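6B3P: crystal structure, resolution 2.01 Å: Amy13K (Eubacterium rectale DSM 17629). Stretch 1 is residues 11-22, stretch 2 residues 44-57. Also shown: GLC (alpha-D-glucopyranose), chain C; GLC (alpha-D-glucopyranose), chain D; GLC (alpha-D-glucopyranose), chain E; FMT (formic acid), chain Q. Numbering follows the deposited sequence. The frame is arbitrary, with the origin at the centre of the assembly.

Stretch 1, residues 11-22: LGDDVAAYIYKE
Stretch 2 44-57: WYTMHLTLDNSTDY

A strand running through Ala 17 to Tyr 20, and strand 44-50 of the same chain, pass face to face with their N-to-C directions 39° apart (signed crossing angle -39°) and their axes 8.1 Å apart at closest approach. No hydrogen bond crosses between the stretches; side chains fill the gap. The register sets Val 15 against Tyr 45 (CA to CA 7.8 Å) and Ala 17 against Met 47 (CA to CA 7.6 Å), then tightens to 5.2 Å between the CA atoms of Lys 21 and Tyr 57, beyond the first strand.

Extended backbone gives the first rule, alternation. Val 15, Ala 17, Ile 19 and Lys 21 direct CA-to-CB toward the partner; Ala 16, Tyr 18 and Tyr 20 direct it away. Tyr 45, Met 47, Leu 49 and Leu 51 answer from the other stretch.

At Ala 17 a small side chain faces a large one. Ala 17, at phi/psi -115/120, offers only a methyl, and Met 47 reaches it with CG, 4.0 Å from Ala 17 CB. Met 47 is folded p, p, p (64°, 88°, 73°), a compact curl that leaves its CE 4.1 Å from Ile 19 CD1. Ile 19 is m then t (-62°, 167°), and its CG2 lies 3.7 Å from Tyr 57 CB. Leu 49 (t, p) places CD2 3.9 Å from Ile 19 CD1, and Leu 51 (p, p) brings CD2 to 4.5 Å from Ile 19 CG2.

At the N-terminal end, Tyr 45 (m, chi2 81°) lies obliquely to Val 15, whose m rotamer puts CG2 3.9 Å from Tyr 45 CG. The Tyr 45 hydroxyl continues to the loop, its OH 3.1 Å from Asp 13 CB, and is hydrogen-bonded elsewhere in the structure. Before Asp 13, Gly 12 adopts 102/-170, where a CB would jam against the preceding carbonyl.

At the other end, Lys 21 (t, p, t, t) bends at chi2 and then extends: its CB is 3.5 Å from Tyr 57 CD2, and its CG is 3.4 Å from Asp 56 O and 3.7 Å from Thr 55 OG1. The aliphatic stem thus lies against Thr 55, Asp 56 and Tyr 57, while NZ bonds elsewhere. Tyr 57 (m, chi2 83°) sends its OH to Asp 52 O, donating a 2.6 Å hydrogen bond that ties the loop together; Ser 54 OG (chi1 m) likewise donates to Asp 52 OD1 at 2.6 Å.

Alternation leaves the other face for sugar: Tyr 18 (t) hydrogen-bonds through OH to O6 of the chain C glucose at 2.5 Å, and Tyr 20 (p) presents a ring face to that glucose's C6.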

# COMPACT_ATOMS: atom_id res chain seq x y z
N LEU A 11 6.30 22.44 -0.58
CA LEU A 11 6.88 22.83 0.71
C LEU A 11 8.24 22.16 0.97
O LEU A 11 8.72 22.16 2.10
CB LEU A 11 5.91 22.48 1.84
CG LEU A 11 4.63 23.30 1.94
CD1 LEU A 11 3.71 22.70 3.00
CD2 LEU A 11 4.93 24.75 2.27
N GLY A 12 8.84 21.58 -0.06
CA GLY A 12 10.14 20.94 0.06
C GLY A 12 10.02 19.43 0.13
O GLY A 12 8.94 18.88 -0.09
N ASP A 13 11.12 18.75 0.45
CA ASP A 13 11.16 17.29 0.40
C ASP A 13 10.86 16.63 1.76
O ASP A 13 10.88 15.40 1.87
CB ASP A 13 12.52 16.80 -0.12
CG ASP A 13 13.68 17.20 0.79
OD1 ASP A 13 13.45 17.62 1.94
OD2 ASP A 13 14.84 17.06 0.35
N ASP A 14 10.60 17.44 2.78
CA ASP A 14 10.23 16.94 4.10
C ASP A 14 8.85 17.46 4.46
O ASP A 14 8.70 18.58 4.94
CB ASP A 14 11.26 17.35 5.16
CG ASP A 14 10.99 16.72 6.51
OD1 ASP A 14 10.28 15.70 6.55
OD2 ASP A 14 11.48 17.25 7.53
N VAL A 15 7.84 16.62 4.23
CA VAL A 15 6.45 17.01 4.42
C VAL A 15 5.68 15.94 5.18
O VAL A 15 6.07 14.77 5.22
CB VAL A 15 5.75 17.27 3.07
CG1 VAL A 15 6.30 18.55 2.44
CG2 VAL A 15 5.93 16.08 2.14
N ALA A 16 4.57 16.35 5.79
CA ALA A 16 3.74 15.46 6.58
C ALA A 16 2.27 15.82 6.43
O ALA A 16 1.93 16.92 5.99
CB ALA A 16 4.15 15.52 8.05
N ALA A 17 1.41 14.87 6.78
CA ALA A 17 -0.04 15.07 6.76
C ALA A 17 -0.58 15.01 8.18
O ALA A 17 -0.44 13.99 8.86
CB ALA A 17 -0.71 14.03 5.88
N TYR A 18 -1.20 16.11 8.62
CA TYR A 18 -1.86 16.16 9.92
C TYR A 18 -3.36 16.04 9.71
O TYR A 18 -3.96 16.81 8.96
CB TYR A 18 -1.52 17.46 10.65
CG TYR A 18 -2.20 17.60 11.99
CD1 TYR A 18 -1.79 16.83 13.08
CD2 TYR A 18 -3.22 18.51 12.18
CE1 TYR A 18 -2.40 16.96 14.31
CE2 TYR A 18 -3.84 18.65 13.41
CZ TYR A 18 -3.43 17.87 14.47
OH TYR A 18 -4.04 18.01 15.69
N ILE A 19 -3.96 15.06 10.38
CA ILE A 19 -5.37 14.75 10.21
C ILE A 19 -6.06 14.85 11.56
O ILE A 19 -5.53 14.36 12.56
CB ILE A 19 -5.56 13.33 9.61
CG1 ILE A 19 -4.92 13.27 8.22
CG2 ILE A 19 -7.05 12.96 9.54
CD1 ILE A 19 -4.76 11.87 7.67
N TYR A 20 -7.23 15.48 11.60
CA TYR A 20 -7.91 15.68 12.88
C TYR A 20 -9.43 15.77 12.79
O TYR A 20 -9.99 16.22 11.79
CB TYR A 20 -7.38 16.94 13.56
CG TYR A 20 -7.76 18.24 12.89
CD1 TYR A 20 -8.94 18.90 13.22
CD2 TYR A 20 -6.94 18.82 11.94
CE1 TYR A 20 -9.29 20.09 12.62
CE2 TYR A 20 -7.28 20.02 11.33
CZ TYR A 20 -8.46 20.65 11.67
OH TYR A 20 -8.82 21.84 11.08
N LYS A 21 -10.08 15.34 13.87
CA LYS A 21 -11.52 15.48 14.05
C LYS A 21 -11.86 15.45 15.54
O LYS A 21 -11.63 14.45 16.22
CB LYS A 21 -12.28 14.37 13.32
CG LYS A 21 -13.80 14.45 13.46
CD LYS A 21 -14.37 15.71 12.82
CE LYS A 21 -15.90 15.66 12.79
NZ LYS A 21 -16.51 16.92 12.28
N GLU A 22 -12.42 16.55 16.04
CA GLU A 22 -12.80 16.67 17.45
C GLU A 22 -11.68 16.24 18.40
O GLU A 22 -11.92 15.48 19.34
CB GLU A 22 -14.07 15.85 17.73
CG GLU A 22 -15.29 16.29 16.92
CD GLU A 22 -15.76 17.70 17.27
OE1 GLU A 22 -15.31 18.25 18.29
OE2 GLU A 22 -16.59 18.25 16.51
N TRP A 44 6.35 13.85 -5.93
CA TRP A 44 5.20 13.44 -5.13
C TRP A 44 5.63 12.75 -3.83
O TRP A 44 6.68 12.11 -3.78
CB TRP A 44 4.30 12.49 -5.92
CG TRP A 44 3.55 13.15 -7.04
CD1 TRP A 44 4.02 13.43 -8.29
CD2 TRP A 44 2.19 13.59 -7.02
NE1 TRP A 44 3.04 14.03 -9.05
CE2 TRP A 44 1.90 14.14 -8.29
CE3 TRP A 44 1.18 13.58 -6.05
CZ2 TRP A 44 0.66 14.66 -8.62
CZ3 TRP A 44 -0.06 14.11 -6.38
CH2 TRP A 44 -0.31 14.64 -7.65
N TYR A 45 4.79 12.88 -2.81
CA TYR A 45 4.99 12.18 -1.54
C TYR A 45 3.69 11.54 -1.11
O TYR A 45 2.61 12.08 -1.36
CB TYR A 45 5.50 13.14 -0.47
CG TYR A 45 6.83 13.73 -0.84
CD1 TYR A 45 6.92 14.80 -1.71
CD2 TYR A 45 8.01 13.19 -0.34
CE1 TYR A 45 8.14 15.34 -2.07
CE2 TYR A 45 9.23 13.72 -0.68
CZ TYR A 45 9.30 14.79 -1.55
OH TYR A 45 10.52 15.32 -1.90
N THR A 46 3.80 10.39 -0.45
CA THR A 46 2.64 9.55 -0.16
C THR A 46 2.63 9.08 1.29
O THR A 46 3.68 8.72 1.83
CB THR A 46 2.61 8.31 -1.09
OG1 THR A 46 2.52 8.73 -2.45
CG2 THR A 46 1.43 7.40 -0.76
N MET A 47 1.45 9.09 1.90
CA MET A 47 1.25 8.48 3.21
C MET A 47 0.02 7.58 3.18
O MET A 47 -0.96 7.86 2.48
CB MET A 47 1.10 9.54 4.31
CG MET A 47 -0.13 10.44 4.18
SD MET A 47 -1.61 9.77 4.97
CE MET A 47 -1.22 10.02 6.70
N HIS A 48 0.08 6.50 3.95
CA HIS A 48 -1.05 5.60 4.12
C HIS A 48 -1.48 5.61 5.57
O HIS A 48 -0.68 5.86 6.47
CB HIS A 48 -0.68 4.17 3.69
CG HIS A 48 -0.40 4.04 2.23
ND1 HIS A 48 -1.36 3.64 1.32
CD2 HIS A 48 0.73 4.25 1.52
CE1 HIS A 48 -0.83 3.62 0.11
NE2 HIS A 48 0.43 3.98 0.20
N LEU A 49 -2.76 5.34 5.80
CA LEU A 49 -3.30 5.36 7.15
C LEU A 49 -4.58 4.55 7.23
O LEU A 49 -5.35 4.47 6.27
CB LEU A 49 -3.58 6.80 7.59
CG LEU A 49 -3.73 7.04 9.10
CD1 LEU A 49 -2.39 6.93 9.81
CD2 LEU A 49 -4.37 8.39 9.36
N THR A 50 -4.79 3.94 8.39
CA THR A 50 -6.07 3.33 8.73
C THR A 50 -6.79 4.30 9.65
O THR A 50 -6.24 4.71 10.67
CB THR A 50 -5.91 1.97 9.45
OG1 THR A 50 -5.20 1.06 8.60
CG2 THR A 50 -7.28 1.38 9.80
N LEU A 51 -8.01 4.68 9.28
CA LEU A 51 -8.82 5.48 10.19
C LEU A 51 -10.28 5.07 10.26
O LEU A 51 -10.81 4.35 9.41
CB LEU A 51 -8.72 6.97 9.83
CG LEU A 51 -8.95 7.49 8.42
CD1 LEU A 51 -10.42 7.65 8.09
CD2 LEU A 51 -8.27 8.83 8.30
N ASP A 52 -10.90 5.56 11.32
CA ASP A 52 -12.28 5.28 11.67
C ASP A 52 -13.24 6.08 10.79
O ASP A 52 -13.28 7.30 10.86
CB ASP A 52 -12.48 5.60 13.15
CG ASP A 52 -13.92 5.50 13.60
OD1 ASP A 52 -14.73 4.83 12.91
OD2 ASP A 52 -14.25 6.07 14.66
N ASN A 53 -14.03 5.37 9.97
CA ASN A 53 -14.93 6.02 9.02
C ASN A 53 -16.23 6.50 9.66
O ASN A 53 -17.19 6.80 8.96
CB ASN A 53 -15.25 5.08 7.85
CG ASN A 53 -16.21 3.96 8.23
OD1 ASN A 53 -16.50 3.73 9.40
ND2 ASN A 53 -16.67 3.22 7.22
N SER A 54 -16.25 6.58 10.99
CA SER A 54 -17.42 7.09 11.69
C SER A 54 -17.63 8.57 11.38
O SER A 54 -18.74 9.08 11.51
CB SER A 54 -17.27 6.90 13.21
OG SER A 54 -17.14 5.53 13.54
N THR A 55 -16.56 9.24 10.95
CA THR A 55 -16.59 10.68 10.75
C THR A 55 -15.84 11.14 9.51
O THR A 55 -15.10 10.38 8.89
CB THR A 55 -15.98 11.43 11.95
OG1 THR A 55 -14.58 11.13 12.04
CG2 THR A 55 -16.66 11.05 13.25
N ASP A 56 -16.06 12.40 9.15
CA ASP A 56 -15.18 13.10 8.23
C ASP A 56 -13.96 13.55 9.01
O ASP A 56 -13.92 13.43 10.23
CB ASP A 56 -15.89 14.31 7.59
CG ASP A 56 -17.08 13.91 6.75
OD1 ASP A 56 -17.09 12.79 6.20
OD2 ASP A 56 -18.01 14.73 6.63
N TYR A 57 -12.95 14.06 8.30
CA TYR A 57 -11.77 14.63 8.94
C TYR A 57 -11.30 15.87 8.20
O TYR A 57 -11.75 16.16 7.09
CB TYR A 57 -10.63 13.61 9.00
CG TYR A 57 -10.93 12.40 9.84
CD1 TYR A 57 -11.63 11.33 9.32
CD2 TYR A 57 -10.50 12.32 11.16
CE1 TYR A 57 -11.91 10.21 10.09
CE2 TYR A 57 -10.77 11.21 11.94
CZ TYR A 57 -11.48 10.16 11.40
OH TYR A 57 -11.76 9.04 12.15
C1 GLC C . -4.89 22.49 13.86
C2 GLC C . -5.87 23.50 13.32
C3 GLC C . -6.93 23.85 14.34
C4 GLC C . -7.53 22.59 14.94
C5 GLC C . -6.44 21.64 15.40
C6 GLC C . -6.96 20.32 15.96
O2 GLC C . -5.14 24.61 12.90
O3 GLC C . -7.91 24.67 13.77
O4 GLC C . -8.38 22.98 16.00
O5 GLC C . -5.59 21.38 14.33
O6 GLC C . -5.96 19.46 16.44
C1 GLC D . -9.76 23.00 15.68
C2 GLC D . -10.42 24.21 16.31
C3 GLC D . -10.55 24.03 17.82
C4 GLC D . -11.24 22.73 18.16
C5 GLC D . -10.54 21.59 17.44
C6 GLC D . -11.24 20.27 17.61
O2 GLC D . -9.71 25.37 16.01
O3 GLC D . -11.25 25.13 18.33
O4 GLC D . -11.35 22.54 19.58
O5 GLC D . -10.48 21.85 16.07
O6 GLC D . -10.75 19.32 16.71
C1 GLC E . 0.08 23.40 15.29
C2 GLC E . -0.42 23.81 13.93
C3 GLC E . -1.93 24.04 14.01
C4 GLC E . -2.64 22.83 14.60
C5 GLC E . -1.99 22.44 15.91
C6 GLC E . -2.67 21.18 16.44
O2 GLC E . 0.27 24.95 13.45
O3 GLC E . -2.46 24.30 12.76
O4 GLC E . -4.00 23.12 14.78
O5 GLC E . -0.63 22.24 15.70
O6 GLC E . -2.05 20.63 17.57
C FMT Q . -18.65 14.17 10.49
O1 FMT Q . -18.77 13.57 9.43
O2 FMT Q . -18.30 13.60 11.51